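Local coordinates for protein putative glutathionylspermidine synthase (Methylobacillus flagellatus, PDB 3N6X) that is of unknown function but, as a circularly permuted ATP-grasp protein, probably acts as an ATP-dependent ligase related to glutathionylspermidine synthase, at residues 175-180 and 194-199. Sequence-based numbering, arbitrary orientation.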
ATOM      1  N   GLU A 175      -0.503  -8.631  12.515  1.00 35.57           N
ATOM      2  CA  GLU A 175       0.433  -9.342  13.398  1.00 35.54           C
ATOM      3  C   GLU A 175       1.218  -8.428  14.306  1.00 39.88           C
ATOM      4  O   GLU A 175       1.553  -8.827  15.417  1.00 40.56           O
ATOM      5  CB  GLU A 175       1.380 -10.261  12.592  1.00 36.98           C
ATOM      6  CG  GLU A 175       0.703 -11.546  12.109  1.00 50.84           C
ATOM      7  CD  GLU A 175      -0.033 -12.343  13.184  1.00 74.95           C
ATOM      8  OE1 GLU A 175       0.558 -12.591  14.264  1.00 56.31           O
ATOM      9  OE2 GLU A 175      -1.214 -12.689  12.954  1.00 71.24           O
ATOM     10  N   ASN A 176       1.521  -7.204  13.855  1.00 35.74           N
ATOM     11  CA  ASN A 176       2.260  -6.265  14.693  1.00 35.61           C
ATOM     12  C   ASN A 176       1.424  -5.832  15.872  1.00 39.45           C
ATOM     13  O   ASN A 176       1.956  -5.695  16.969  1.00 39.88           O
ATOM     14  CB  ASN A 176       2.756  -5.057  13.896  1.00 33.56           C
ATOM     15  CG  ASN A 176       3.880  -5.381  12.953  1.00 45.24           C
ATOM     16  OD1 ASN A 176       4.470  -6.465  13.000  1.00 36.57           O
ATOM     17  ND2 ASN A 176       4.155  -4.473  12.028  1.00 39.08           N
ATOM     18  N   ARG A 177       0.098  -5.693  15.678  1.00 35.56           N
ATOM     19  CA  ARG A 177      -0.798  -5.342  16.785  1.00 35.24           C
ATOM     20  C   ARG A 177      -0.851  -6.488  17.812  1.00 39.17           C
ATOM     21  O   ARG A 177      -0.714  -6.244  19.017  1.00 37.35           O
ATOM     22  CB  ARG A 177      -2.216  -5.000  16.282  1.00 29.85           C
ATOM     23  CG  ARG A 177      -3.228  -4.778  17.432  1.00 29.99           C
ATOM     24  CD  ARG A 177      -2.823  -3.614  18.359  1.00 32.34           C
ATOM     25  NE  ARG A 177      -2.438  -2.420  17.595  1.00 34.69           N
ATOM     26  CZ  ARG A 177      -3.306  -1.564  17.066  1.00 38.54           C
ATOM     27  NH1 ARG A 177      -4.607  -1.711  17.279  1.00 26.64           N
ATOM     28  NH2 ARG A 177      -2.880  -0.547  16.341  1.00 28.92           N
ATOM     29  N   LYS A 178      -1.049  -7.732  17.318  1.00 36.65           N
ATOM     30  CA  LYS A 178      -1.122  -8.948  18.124  1.00 36.97           C
ATOM     31  C   LYS A 178       0.169  -9.123  18.966  1.00 43.80           C
ATOM     32  O   LYS A 178       0.085  -9.434  20.146  1.00 43.94           O
ATOM     33  CB  LYS A 178      -1.361 -10.158  17.202  1.00 38.81           C
ATOM     34  CG  LYS A 178      -1.801 -11.415  17.924  1.00 57.53           C
ATOM     35  CD  LYS A 178      -1.920 -12.609  16.963  1.00 65.04           C
ATOM     36  CE  LYS A 178      -1.734 -13.932  17.676  1.00 68.85           C
ATOM     37  NZ  LYS A 178      -2.873 -14.862  17.433  1.00 76.02           N
HETATM   38  N   MSE A 179       1.340  -8.813  18.368  1.00 42.89           N
HETATM   39  CA  MSE A 179       2.667  -8.873  19.005  1.00 43.93           C
HETATM   40  C   MSE A 179       2.787  -7.863  20.161  1.00 43.51           C
HETATM   41  O   MSE A 179       3.260  -8.224  21.245  1.00 43.17           O
HETATM   42  CB  MSE A 179       3.767  -8.622  17.943  1.00 48.40           C
HETATM   43  CG  MSE A 179       5.186  -8.515  18.518  1.00 59.61           C
HETATM   44 SE   MSE A 179       5.719 -10.136  19.484  0.75 72.46          SE
HETATM   45  CE  MSE A 179       6.288 -11.147  18.034  1.00 69.51           C
HETATM   46  N   MSE A 180       2.358  -6.593  19.923  1.00 36.03           N
HETATM   47  CA  MSE A 180       2.397  -5.515  20.915  1.00 34.26           C
HETATM   48  C   MSE A 180       1.486  -5.818  22.097  1.00 40.97           C
HETATM   49  O   MSE A 180       1.847  -5.528  23.240  1.00 40.81           O
HETATM   50  CB  MSE A 180       1.998  -4.166  20.275  1.00 34.96           C
HETATM   51  CG  MSE A 180       3.061  -3.599  19.345  1.00 39.74           C
HETATM   52 SE   MSE A 180       4.680  -2.954  20.234  0.75 44.59          SE
HETATM   53  CE  MSE A 180       3.938  -1.578  21.296  1.00 41.10           C
ATOM     54  N   ALA A 194      -7.441   2.259  18.854  1.00 32.26           N
ATOM     55  CA  ALA A 194      -8.528   1.698  18.041  1.00 32.16           C
ATOM     56  C   ALA A 194      -8.130   0.307  17.511  1.00 35.60           C
ATOM     57  O   ALA A 194      -6.965   0.096  17.173  1.00 34.38           O
ATOM     58  CB  ALA A 194      -8.854   2.624  16.882  1.00 32.64           C
ATOM     59  N   PRO A 195      -9.066  -0.678  17.503  1.00 33.29           N
ATOM     60  CA  PRO A 195      -8.701  -2.033  17.043  1.00 32.85           C
ATOM     61  C   PRO A 195      -8.574  -2.149  15.520  1.00 36.61           C
ATOM     62  O   PRO A 195      -9.113  -1.319  14.793  1.00 36.30           O
ATOM     63  CB  PRO A 195      -9.840  -2.893  17.580  1.00 34.42           C
ATOM     64  CG  PRO A 195     -11.016  -1.983  17.587  1.00 37.98           C
ATOM     65  CD  PRO A 195     -10.489  -0.610  17.914  1.00 33.66           C
ATOM     66  N   VAL A 196      -7.879  -3.209  15.039  1.00 32.43           N
ATOM     67  CA  VAL A 196      -7.636  -3.428  13.603  1.00 30.55           C
ATOM     68  C   VAL A 196      -8.058  -4.817  13.132  1.00 35.73           C
ATOM     69  O   VAL A 196      -8.205  -5.033  11.921  1.00 35.01           O
ATOM     70  CB  VAL A 196      -6.149  -3.150  13.211  1.00 32.65           C
ATOM     71  CG1 VAL A 196      -5.821  -1.665  13.293  1.00 32.05           C
ATOM     72  CG2 VAL A 196      -5.184  -3.973  14.062  1.00 31.90           C
ATOM     73  N   GLU A 197      -8.204  -5.778  14.071  1.00 33.85           N
ATOM     74  CA  GLU A 197      -8.429  -7.193  13.725  1.00 33.52           C
ATOM     75  C   GLU A 197      -9.732  -7.543  13.008  1.00 35.34           C
ATOM     76  O   GLU A 197      -9.880  -8.672  12.529  1.00 35.34           O
ATOM     77  CB  GLU A 197      -8.117  -8.134  14.896  1.00 34.76           C
ATOM     78  CG  GLU A 197      -9.057  -8.016  16.085  1.00 44.47           C
ATOM     79  CD  GLU A 197      -8.698  -8.960  17.216  1.00 63.86           C
ATOM     80  OE1 GLU A 197      -8.846 -10.192  17.035  1.00 48.46           O
ATOM     81  OE2 GLU A 197      -8.209  -8.474  18.261  1.00 68.59           O
ATOM     82  N   HIS A 198     -10.637  -6.566  12.862  1.00 29.97           N
ATOM     83  CA  HIS A 198     -11.901  -6.759  12.143  1.00 28.91           C
ATOM     84  C   HIS A 198     -11.744  -6.509  10.617  1.00 31.69           C
ATOM     85  O   HIS A 198     -12.701  -6.702   9.867  1.00 30.51           O
ATOM     86  CB  HIS A 198     -12.995  -5.859  12.732  1.00 28.97           C
ATOM     87  CG  HIS A 198     -12.663  -4.395  12.696  1.00 32.01           C
ATOM     88  ND1 HIS A 198     -11.561  -3.882  13.373  1.00 33.54           N
ATOM     89  CD2 HIS A 198     -13.313  -3.377  12.091  1.00 33.38           C
ATOM     90  CE1 HIS A 198     -11.580  -2.579  13.156  1.00 32.84           C
ATOM     91  NE2 HIS A 198     -12.611  -2.227  12.384  1.00 33.36           N
ATOM     92  N   TYR A 199     -10.530  -6.094  10.173  1.00 29.70           N
ATOM     93  CA  TYR A 199     -10.217  -5.821   8.763  1.00 29.67           C
ATOM     94  C   TYR A 199     -10.680  -6.953   7.827  1.00 32.67           C
ATOM     95  O   TYR A 199     -11.470  -6.678   6.940  1.00 33.48           O
ATOM     96  CB  TYR A 199      -8.706  -5.485   8.564  1.00 31.74           C
ATOM     97  CG  TYR A 199      -8.300  -5.365   7.105  1.00 34.47           C
ATOM     98  CD1 TYR A 199      -8.016  -6.501   6.341  1.00 36.31           C
ATOM     99  CD2 TYR A 199      -8.226  -4.123   6.478  1.00 34.65           C
ATOM    100  CE1 TYR A 199      -7.707  -6.403   4.989  1.00 36.85           C
ATOM    101  CE2 TYR A 199      -7.885  -4.011   5.131  1.00 34.95           C
ATOM    102  CZ  TYR A 199      -7.645  -5.155   4.385  1.00 41.95           C
ATOM    103  OH  TYR A 199      -7.304  -5.059   3.060  1.00 38.51           O
TER
HETATM  104  O   HOH W   1      -4.981   1.437  15.813  1.00 25.86           O
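R177, on helix 170-183, reaches across to the loop 194-199 and grips the carbonyl of A194 twice, once directly and once through water. NH1 of R177 donates to O of A194 at 3.0 Å, with an N-H...O angle of 146°, a moderately bent bond, and the oxygen lies 15° out of the guanidinium plane. One ordered water closes a ring beside it: it accepts from NH2 of R177 at 2.9 Å and donates to O of A194 at 2.8 Å, sitting in the plane of the guanidinium at its edge. The tight part of the contact is apolar. CG2 of V196 packs against CB of R177 at 3.8 Å and also lies over the rim of one guanidinium face, 4.0 Å above its plane. The arginine leaves the helix with CG anti to the backbone N (chi1 174°), then bends at chi2 and chi3, folding its end round this methyl toward A194. V196 is buried and also touches L174 on the same helix, whereas P195 is exposed and meets the arginine loosely, its CA 4.1 Å from NH1. NH1 also bonds to a glycerol, probably from the crystallisation liquor. NE forms a salt bridge to D468 of strand 464-471, a strand whose I471 pairs through its backbone with A194. One arginine thus ties helix, strand and the loop leading into helix 199-209 together; with every guanidinium nitrogen bonded and a carboxylate close by, its positive charge is probably well stabilised and its rotation restricted.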